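Local coordinates for tyrosine--tRNA ligase, mitochondrial (Coccidioides posadasii, PDB 5IJX), which probably catalyses the ATP-dependent attachment of L-tyrosine to tRNA(Tyr) as a class I synthetase, here without its C-terminal part, at residues M332-P337 and A362-E367; G82-F87 and F145-Y150; S39-R44 and L90-V95. One frame throughout, in Å; residues are numbered along the deposited sequence.

Contact 1. Residues M332-P337 and A362-E367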
loop_
_atom_site.group_PDB
_atom_site.type_symbol
_atom_site.label_atom_id
_atom_site.label_comp_id
_atom_site.label_asym_id
_atom_site.label_seq_id
_atom_site.Cartn_x
_atom_site.Cartn_y
_atom_site.Cartn_z
HETATM N N MSE A 332 9.291 -15.928 35.375
HETATM C CA MSE A 332 8.736 -15.261 34.205
HETATM C C MSE A 332 7.452 -14.480 34.501
HETATM O O MSE A 332 7.213 -13.434 33.899
HETATM C CB MSE A 332 8.468 -16.288 33.098
HETATM C CG MSE A 332 9.719 -17.003 32.601
HETATM SE SE MSE A 332 9.334 -18.496 31.386
HETATM C CE MSE A 332 8.832 -17.480 29.813
ATOM N N PHE A 333 6.631 -14.971 35.428
ATOM C CA PHE A 333 5.294 -14.429 35.629
ATOM C C PHE A 333 5.158 -13.571 36.885
ATOM O O PHE A 333 4.035 -13.215 37.250
ATOM C CB PHE A 333 4.270 -15.567 35.681
ATOM C CG PHE A 333 4.048 -16.249 34.360
ATOM C CD1 PHE A 333 2.954 -15.926 33.574
ATOM C CD2 PHE A 333 4.926 -17.219 33.909
ATOM C CE1 PHE A 333 2.744 -16.554 32.361
ATOM C CE2 PHE A 333 4.720 -17.849 32.697
ATOM C CZ PHE A 333 3.627 -17.518 31.924
ATOM N N THR A 334 6.258 -13.226 37.555
ATOM C CA THR A 334 6.177 -12.432 38.776
ATOM C C THR A 334 7.355 -11.470 38.848
ATOM O O THR A 334 8.335 -11.591 38.106
ATOM C CB THR A 334 6.156 -13.311 40.036
ATOM O OG1 THR A 334 7.457 -13.868 40.253
ATOM C CG2 THR A 334 5.142 -14.437 39.902
ATOM N N PHE A 335 7.243 -10.502 39.758
ATOM C CA PHE A 335 8.311 -9.553 40.042
ATOM C C PHE A 335 9.105 -9.919 41.290
ATOM O O PHE A 335 9.955 -9.133 41.722
ATOM C CB PHE A 335 7.743 -8.138 40.204
ATOM C CG PHE A 335 7.458 -7.424 38.903
ATOM C CD1 PHE A 335 7.560 -8.072 37.682
ATOM C CD2 PHE A 335 7.099 -6.086 38.912
ATOM C CE1 PHE A 335 7.303 -7.398 36.502
ATOM C CE2 PHE A 335 6.839 -5.412 37.734
ATOM C CZ PHE A 335 6.941 -6.069 36.530
ATOM N N VAL A 336 8.852 -11.084 41.878
ATOM C CA VAL A 336 9.565 -11.433 43.110
ATOM C C VAL A 336 11.059 -11.491 42.817
ATOM O O VAL A 336 11.458 -11.988 41.743
ATOM C CB VAL A 336 9.063 -12.774 43.671
ATOM C CG1 VAL A 336 7.551 -12.753 43.844
ATOM C CG2 VAL A 336 9.479 -13.918 42.771
ATOM N N PRO A 337 11.927 -10.999 43.701
ATOM C CA PRO A 337 13.368 -11.090 43.438
ATOM C C PRO A 337 13.814 -12.529 43.227
ATOM O O PRO A 337 13.225 -13.471 43.761
ATOM C CB PRO A 337 13.998 -10.490 44.700
ATOM C CG PRO A 337 12.956 -9.575 45.241
ATOM C CD PRO A 337 11.638 -10.219 44.916
ATOM N N ALA A 362 0.563 -18.174 42.129
ATOM C CA ALA A 362 -0.817 -17.834 41.794
ATOM C C ALA A 362 -1.224 -16.508 42.426
ATOM O O ALA A 362 -1.779 -15.631 41.753
ATOM C CB ALA A 362 -1.756 -18.961 42.234
ATOM N N ARG A 363 -0.952 -16.339 43.722
ATOM C CA ARG A 363 -1.300 -15.092 44.397
ATOM C C ARG A 363 -0.656 -13.898 43.703
ATOM O O ARG A 363 -1.327 -12.904 43.393
ATOM C CB ARG A 363 -0.874 -15.155 45.866
ATOM N N GLU A 364 0.652 -13.982 43.445
ATOM C CA GLU A 364 1.354 -12.900 42.761
ATOM C C GLU A 364 0.668 -12.536 41.450
ATOM O O GLU A 364 0.343 -11.368 41.207
ATOM C CB GLU A 364 2.810 -13.300 42.507
ATOM C CG GLU A 364 3.672 -13.385 43.760
ATOM C CD GLU A 364 4.050 -12.022 44.308
ATOM O OE1 GLU A 364 3.629 -11.002 43.724
ATOM O OE2 GLU A 364 4.772 -11.972 45.325
ATOM N N PHE A 365 0.433 -13.528 40.590
ATOM C CA PHE A 365 -0.090 -13.221 39.263
ATOM C C PHE A 365 -1.510 -12.669 39.340
ATOM O O PHE A 365 -1.833 -11.664 38.689
ATOM C CB PHE A 365 -0.041 -14.462 38.376
ATOM C CG PHE A 365 -0.063 -14.143 36.921
ATOM C CD1 PHE A 365 1.061 -13.626 36.303
ATOM C CD2 PHE A 365 -1.208 -14.335 36.172
ATOM C CE1 PHE A 365 1.049 -13.315 34.967
ATOM C CE2 PHE A 365 -1.227 -14.027 34.829
ATOM C CZ PHE A 365 -0.096 -13.516 34.227
ATOM N N VAL A 366 -2.374 -13.314 40.130
ATOM C CA VAL A 366 -3.752 -12.846 40.255
ATOM C C VAL A 366 -3.784 -11.429 40.804
ATOM O O VAL A 366 -4.693 -10.654 40.486
ATOM C CB VAL A 366 -4.576 -13.808 41.133
ATOM C CG1 VAL A 366 -5.992 -13.280 41.321
ATOM C CG2 VAL A 366 -4.622 -15.194 40.505
ATOM N N GLU A 367 -2.813 -11.064 41.644
ATOM C CA GLU A 367 -2.704 -9.672 42.064
ATOM C C GLU A 367 -2.308 -8.786 40.892
ATOM O O GLU A 367 -2.907 -7.729 40.665
ATOM C CB GLU A 367 -1.693 -9.529 43.199
ATOM C CG GLU A 367 -1.465 -8.077 43.615
ATOM C CD GLU A 367 -0.548 -7.934 44.808
ATOM O OE1 GLU A 367 0.032 -8.948 45.246
ATOM O OE2 GLU A 367 -0.403 -6.799 45.308
#
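OE2 of the E364 carboxylate lies against V336 CG1, while OE1 is hydrogen-bonded to the hydroxyl of Y150 in helix 126-154, which also receives the backbone N-H of F335. Glutamate suits this buried place because one carboxylate can reach a polar partner while its methylenes pack against apolar neighbours. The chain of E364 bends at chi2 (-75°), which swings the carboxylate back across V336; V336 CG1 lies 3.6 Å from E364 CD. Nearer the helix backbone, T334 CG2 sits 3.7 Å from E364 CB, the two side chains crossing at about a right angle. Threonine serves two purposes here, since its methyl turns to the helix while OG1 bonds back to L330 O.

The part of the contact formed by F333 and F365 is aromatic. F333 turns its edge to the face of F365 in an offset edge-to-face pair, with ring centres 5.5 Å apart and planes at 67°. The closest carbons are F333 CD1 and F365 CE1, at 3.5 Å. F365 reaches this position with CG anti to its backbone N (chi1 -158°), which also brings the rim of its ring beside the carbonyl oxygen of F333. That oxygen lies near the ring plane, where the weakly positive C-H edge can face it.

No hydrogen bond joins the two segments directly. Helix 356-370 thus packs against the loop leaving helix 326-333 in an all-helical part of the chain, consistent with the helical domain that follows the Rossmann-fold catalytic domain in tyrosyl-tRNA synthetases.

Contact 2. Residues G82-F87 and F145-Y150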
loop_
_atom_site.group_PDB
_atom_site.type_symbol
_atom_site.label_atom_id
_atom_site.label_comp_id
_atom_site.label_asym_id
_atom_site.label_seq_id
_atom_site.Cartn_x
_atom_site.Cartn_y
_atom_site.Cartn_z
ATOM N N GLY A 82 -1.166 -16.261 27.493
ATOM C CA GLY A 82 -0.182 -16.410 26.433
ATOM C C GLY A 82 0.472 -15.097 26.041
ATOM O O GLY A 82 1.676 -15.047 25.776
ATOM N N HIS A 83 -0.311 -14.019 25.989
ATOM C CA HIS A 83 0.224 -12.718 25.606
ATOM C C HIS A 83 1.150 -12.112 26.653
ATOM O O HIS A 83 1.782 -11.089 26.370
ATOM C CB HIS A 83 -0.911 -11.722 25.354
ATOM C CG HIS A 83 -1.868 -12.138 24.280
ATOM N ND1 HIS A 83 -1.539 -12.128 22.942
ATOM C CD2 HIS A 83 -3.156 -12.546 24.346
ATOM C CE1 HIS A 83 -2.578 -12.527 22.231
ATOM N NE2 HIS A 83 -3.573 -12.786 23.060
HETATM N N MSE A 84 1.250 -12.700 27.841
HETATM C CA MSE A 84 1.791 -11.967 28.980
HETATM C C MSE A 84 3.307 -11.814 28.986
HETATM O O MSE A 84 3.817 -10.821 29.502
HETATM C CB MSE A 84 1.340 -12.634 30.285
HETATM C CG MSE A 84 -0.094 -12.293 30.668
HETATM SE SE MSE A 84 -0.398 -10.373 30.823
HETATM C CE MSE A 84 1.163 -9.915 31.897
ATOM N N LEU A 85 4.033 -12.768 28.407
ATOM C CA LEU A 85 5.492 -12.720 28.504
ATOM C C LEU A 85 6.081 -11.482 27.846
ATOM O O LEU A 85 6.898 -10.801 28.491
ATOM C CB LEU A 85 6.098 -13.998 27.924
ATOM C CG LEU A 85 5.604 -15.301 28.547
ATOM C CD1 LEU A 85 6.376 -16.449 27.931
ATOM C CD2 LEU A 85 5.744 -15.292 30.065
ATOM N N PRO A 86 5.750 -11.136 26.599
ATOM C CA PRO A 86 6.214 -9.839 26.081
ATOM C C PRO A 86 5.888 -8.709 27.035
ATOM O O PRO A 86 6.759 -7.901 27.380
ATOM C CB PRO A 86 5.470 -9.706 24.746
ATOM C CG PRO A 86 5.123 -11.092 24.354
ATOM C CD PRO A 86 4.917 -11.857 25.620
ATOM N N PHE A 87 4.643 -8.662 27.510
ATOM C CA PHE A 87 4.233 -7.590 28.404
ATOM C C PHE A 87 5.036 -7.612 29.696
ATOM O O PHE A 87 5.446 -6.555 30.194
ATOM C CB PHE A 87 2.734 -7.704 28.673
ATOM C CG PHE A 87 1.886 -7.476 27.446
ATOM C CD1 PHE A 87 2.318 -6.625 26.442
ATOM C CD2 PHE A 87 0.668 -8.117 27.292
ATOM C CE1 PHE A 87 1.554 -6.411 25.319
ATOM C CE2 PHE A 87 -0.102 -7.905 26.162
ATOM C CZ PHE A 87 0.346 -7.050 25.178
ATOM N N PHE A 145 -1.369 0.764 34.763
ATOM C CA PHE A 145 -1.453 1.167 36.163
ATOM C C PHE A 145 -1.184 -0.015 37.081
ATOM O O PHE A 145 -0.560 0.133 38.138
ATOM C CB PHE A 145 -2.827 1.772 36.455
ATOM N N SER A 146 -1.642 -1.206 36.686
ATOM C CA SER A 146 -1.372 -2.398 37.479
ATOM C C SER A 146 0.126 -2.656 37.585
ATOM O O SER A 146 0.630 -2.979 38.666
ATOM C CB SER A 146 -2.089 -3.603 36.871
ATOM O OG SER A 146 -1.884 -4.765 37.656
ATOM N N PHE A 147 0.857 -2.516 36.475
ATOM C CA PHE A 147 2.307 -2.672 36.529
ATOM C C PHE A 147 2.953 -1.597 37.388
ATOM O O PHE A 147 4.000 -1.841 38.000
ATOM C CB PHE A 147 2.905 -2.635 35.123
ATOM C CG PHE A 147 3.066 -3.988 34.494
ATOM C CD1 PHE A 147 3.951 -4.912 35.024
ATOM C CD2 PHE A 147 2.350 -4.324 33.359
ATOM C CE1 PHE A 147 4.105 -6.154 34.443
ATOM C CE2 PHE A 147 2.501 -5.562 32.772
ATOM C CZ PHE A 147 3.379 -6.479 33.313
ATOM N N GLU A 148 2.362 -0.402 37.439
ATOM C CA GLU A 148 2.904 0.640 38.308
ATOM C C GLU A 148 2.734 0.262 39.777
ATOM O O GLU A 148 3.701 0.272 40.549
ATOM C CB GLU A 148 2.234 1.981 38.002
ATOM C CG GLU A 148 2.836 3.170 38.739
ATOM C CD GLU A 148 2.208 4.491 38.326
ATOM O OE1 GLU A 148 1.921 4.663 37.122
ATOM O OE2 GLU A 148 1.995 5.355 39.204
ATOM N N LYS A 149 1.510 -0.091 40.178
ATOM C CA LYS A 149 1.234 -0.531 41.542
ATOM C C LYS A 149 2.118 -1.713 41.921
ATOM O O LYS A 149 2.984 -1.605 42.796
ATOM C CB LYS A 149 -0.240 -0.922 41.694
ATOM C CG LYS A 149 -1.223 0.221 41.482
ATOM C CD LYS A 149 -2.663 -0.274 41.438
ATOM N N TYR A 150 1.885 -2.850 41.262
ATOM C CA TYR A 150 2.667 -4.057 41.508
ATOM C C TYR A 150 4.162 -3.779 41.496
ATOM O O TYR A 150 4.920 -4.412 42.239
ATOM C CB TYR A 150 2.306 -5.103 40.452
ATOM C CG TYR A 150 2.893 -6.479 40.666
ATOM C CD1 TYR A 150 2.490 -7.272 41.732
ATOM C CD2 TYR A 150 3.826 -6.999 39.779
ATOM C CE1 TYR A 150 3.016 -8.537 41.919
ATOM C CE2 TYR A 150 4.353 -8.261 39.954
ATOM C CZ TYR A 150 3.948 -9.026 41.025
ATOM O OH TYR A 150 4.480 -10.284 41.199
#
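The apolar part of this contact joins M84, a selenomethionine in this crystal, to F147: the terminal methyl CE of M84 comes 4.3 Å from F147 CZ. All three torsions of M84 are near -60°, from chi1 -78° to chi3 -47°, and the chain therefore curls round instead of extending. A long, flexible thioether suits such a place because it can follow the outline of a rigid ring. F147 reaches from one helix to the other, where the closest CA atoms, those of F87 and F147, are 9.7 Å apart.

The second kind of contact is between ring and backbone. F147 CZ lies 3.7 Å and F147 CE2 4.0 Å from the carbonyl oxygen of F87, which approaches the ring obliquely. The side chain of F87 itself leads off to F102, A70 and V72, on the sheet side of helix 84-95, while L368 adds to the packing about F147.

G82 and H83 close the HIGH signature of class I synthetases, and the helix it leads into is the one F147 packs against. With neither charges nor hydrogen bonds between the segments, the contact relies mainly on shape and dispersion, the F87 carbonyl being its one polar group.

Contact 3. Residues S39-R44 and L90-V95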
loop_
_atom_site.group_PDB
_atom_site.type_symbol
_atom_site.label_atom_id
_atom_site.label_comp_id
_atom_site.label_asym_id
_atom_site.label_seq_id
_atom_site.Cartn_x
_atom_site.Cartn_y
_atom_site.Cartn_z
ATOM N N SER A 39 20.823 -8.954 30.483
ATOM C CA SER A 39 21.247 -10.068 31.326
ATOM C C SER A 39 20.163 -10.434 32.332
ATOM O O SER A 39 19.885 -11.619 32.561
ATOM C CB SER A 39 22.548 -9.711 32.045
ATOM O OG SER A 39 22.967 -10.762 32.897
ATOM N N PHE A 40 19.533 -9.426 32.938
ATOM C CA PHE A 40 18.470 -9.687 33.903
ATOM C C PHE A 40 17.294 -10.395 33.241
ATOM O O PHE A 40 16.816 -11.423 33.737
ATOM C CB PHE A 40 18.024 -8.376 34.551
ATOM C CG PHE A 40 16.851 -8.525 35.472
ATOM C CD1 PHE A 40 16.983 -9.180 36.684
ATOM C CD2 PHE A 40 15.617 -8.002 35.129
ATOM C CE1 PHE A 40 15.903 -9.316 37.534
ATOM C CE2 PHE A 40 14.534 -8.133 35.975
ATOM C CZ PHE A 40 14.677 -8.790 37.179
ATOM N N LEU A 41 16.811 -9.861 32.113
ATOM C CA LEU A 41 15.728 -10.524 31.393
ATOM C C LEU A 41 16.073 -11.980 31.104
ATOM O O LEU A 41 15.210 -12.862 31.180
ATOM C CB LEU A 41 15.425 -9.786 30.085
ATOM C CG LEU A 41 14.727 -8.425 30.151
ATOM C CD1 LEU A 41 14.451 -7.929 28.741
ATOM C CD2 LEU A 41 13.433 -8.486 30.953
ATOM N N GLU A 42 17.338 -12.250 30.771
ATOM C CA GLU A 42 17.757 -13.623 30.511
ATOM C C GLU A 42 17.652 -14.472 31.772
ATOM O O GLU A 42 17.104 -15.580 31.742
ATOM C CB GLU A 42 19.187 -13.643 29.968
ATOM C CG GLU A 42 19.340 -13.015 28.592
ATOM C CD GLU A 42 20.784 -12.970 28.129
ATOM O OE1 GLU A 42 21.687 -13.085 28.982
ATOM O OE2 GLU A 42 21.015 -12.822 26.909
ATOM N N GLU A 43 18.171 -13.969 32.896
ATOM C CA GLU A 43 18.114 -14.744 34.129
ATOM C C GLU A 43 16.679 -14.977 34.587
ATOM O O GLU A 43 16.447 -15.847 35.434
ATOM C CB GLU A 43 18.936 -14.054 35.228
ATOM C CG GLU A 43 18.136 -13.330 36.310
ATOM C CD GLU A 43 19.032 -12.704 37.367
ATOM O OE1 GLU A 43 20.258 -12.939 37.324
ATOM O OE2 GLU A 43 18.510 -11.978 38.240
ATOM N N ARG A 44 15.717 -14.231 34.049
ATOM C CA ARG A 44 14.305 -14.484 34.302
ATOM C C ARG A 44 13.680 -15.418 33.274
ATOM O O ARG A 44 12.503 -15.767 33.408
ATOM C CB ARG A 44 13.520 -13.164 34.328
ATOM C CG ARG A 44 14.036 -12.132 35.323
ATOM C CD ARG A 44 13.879 -12.578 36.773
ATOM N NE ARG A 44 12.480 -12.659 37.188
ATOM C CZ ARG A 44 12.072 -12.661 38.454
ATOM N NH1 ARG A 44 12.953 -12.578 39.443
ATOM N NH2 ARG A 44 10.779 -12.737 38.737
ATOM N N LEU A 90 7.946 -5.736 28.881
ATOM C CA LEU A 90 7.562 -4.330 28.931
ATOM C C LEU A 90 7.469 -3.855 30.374
ATOM O O LEU A 90 8.097 -2.861 30.759
ATOM C CB LEU A 90 6.227 -4.109 28.216
ATOM C CG LEU A 90 6.184 -4.238 26.689
ATOM C CD1 LEU A 90 4.874 -3.672 26.169
ATOM C CD2 LEU A 90 7.361 -3.549 26.011
ATOM N N GLY A 91 6.710 -4.581 31.193
ATOM C CA GLY A 91 6.583 -4.256 32.599
ATOM C C GLY A 91 7.944 -3.984 33.194
ATOM O O GLY A 91 8.217 -2.876 33.672
ATOM N N TRP A 92 8.825 -4.985 33.128
ATOM C CA TRP A 92 10.176 -4.794 33.638
ATOM C C TRP A 92 10.783 -3.530 33.049
ATOM O O TRP A 92 11.181 -2.617 33.782
ATOM C CB TRP A 92 11.040 -6.017 33.324
ATOM C CG TRP A 92 10.730 -7.207 34.192
ATOM C CD1 TRP A 92 10.166 -8.387 33.799
ATOM C CD2 TRP A 92 10.962 -7.325 35.603
ATOM N NE1 TRP A 92 10.036 -9.232 34.877
ATOM C CE2 TRP A 92 10.517 -8.603 35.994
ATOM C CE3 TRP A 92 11.503 -6.473 36.571
ATOM C CZ2 TRP A 92 10.600 -9.050 37.307
ATOM C CZ3 TRP A 92 11.580 -6.920 37.877
ATOM C CH2 TRP A 92 11.130 -8.195 38.232
ATOM N N ALA A 93 10.818 -3.446 31.717
ATOM C CA ALA A 93 11.352 -2.258 31.061
ATOM C C ALA A 93 10.804 -0.995 31.710
ATOM O O ALA A 93 11.562 -0.109 32.125
ATOM C CB ALA A 93 11.015 -2.293 29.570
ATOM N N TYR A 94 9.481 -0.919 31.846
ATOM C CA TYR A 94 8.873 0.284 32.398
ATOM C C TYR A 94 9.446 0.613 33.771
ATOM O O TYR A 94 9.874 1.745 34.023
ATOM C CB TYR A 94 7.359 0.114 32.473
ATOM C CG TYR A 94 6.668 1.219 33.241
ATOM C CD1 TYR A 94 6.577 2.499 32.716
ATOM C CD2 TYR A 94 6.105 0.981 34.487
ATOM C CE1 TYR A 94 5.949 3.510 33.408
ATOM C CE2 TYR A 94 5.473 1.984 35.187
ATOM C CZ TYR A 94 5.399 3.249 34.643
ATOM O OH TYR A 94 4.768 4.251 35.340
ATOM N N VAL A 95 9.504 -0.377 34.661
ATOM C CA VAL A 95 9.846 -0.106 36.055
ATOM C C VAL A 95 11.348 0.098 36.157
ATOM O O VAL A 95 11.874 0.383 37.240
ATOM C CB VAL A 95 9.376 -1.232 37.000
ATOM C CG1 VAL A 95 7.857 -1.374 36.953
ATOM C CG2 VAL A 95 10.063 -2.550 36.666
#
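Helix 84-95 is the crossover helix of a Rossmann-type beta-alpha-beta unit, linking the adjacent parallel strands 67-72 and 99-104, and W92 on its outer side receives F40, L41 and R44 from the end of helix 37-43. While L90 and A93 pack inward on strand 67-72, the indole projects toward helix 37-43 and supplies all of its helix's share of the contact.

F40 meets it in an edge-to-face pair: the rim of the phenylalanine stands over the six-membered ring of W92, with centroids 4.8 Å apart and planes at 80°. CE2 of F40 lies 3.5 Å from W92 CE3, and F40 CZ is 3.7 Å from W92 CH2. The F40 side chain runs out opposite its own main-chain nitrogen (chi1 175°), which carries the edge to the indole. A large indole suits the partner position because it offers a broad, electron-rich face to the C-H rim. L41 adds a lighter touch at the root of the indole, its CD2 4.2 Å from W92 CB, the two side chains running past each other in opposite directions.

R44, just beyond the helix, folds back through bends at chi2 and chi3. Its CG lies over one face of the F40 ring, toward the rim, and its guanidinium turns a face to the edge of the indole, where NH2 is 4.0 Å from W92 CZ2. The two planes are 65° apart, far from a parallel stack. Its polar atoms are engaged by backbone carbonyls: NE bonds to K331 O, NH1 to V336 O, and NH2 more weakly to T334 O.

The chemistry therefore divides the arginine in two, with methylenes and a guanidinium face joining the aromatic packing while the N-H groups bind main-chain oxygens that would otherwise probably be costly to bury.

Helix 84-95 is shared by contacts 2 and 3, whose centres are 11 Å apart; F147 CE1 of contact 2 reaches G91 CA of contact 3 at 3.6 Å. Contact 1 is tied to both, through Y150 on the helix of F147 and through R44 of contact 3. The ring of F335, from contact 1, meets those of W92 of contact 3 and Y150 of contact 2, and F335 CZ lies 3.5 Å from F147 CE1. Together they join helix 37-43 and helices 326-333 and 356-370 to helix 84-95 of the Rossmann core. In contact 2 the F87 side chain is about 9 Å from the bound tyrosine; none of the segments supplies a residue of the tyrosine pocket, though F87 packs on V72, which belongs to it.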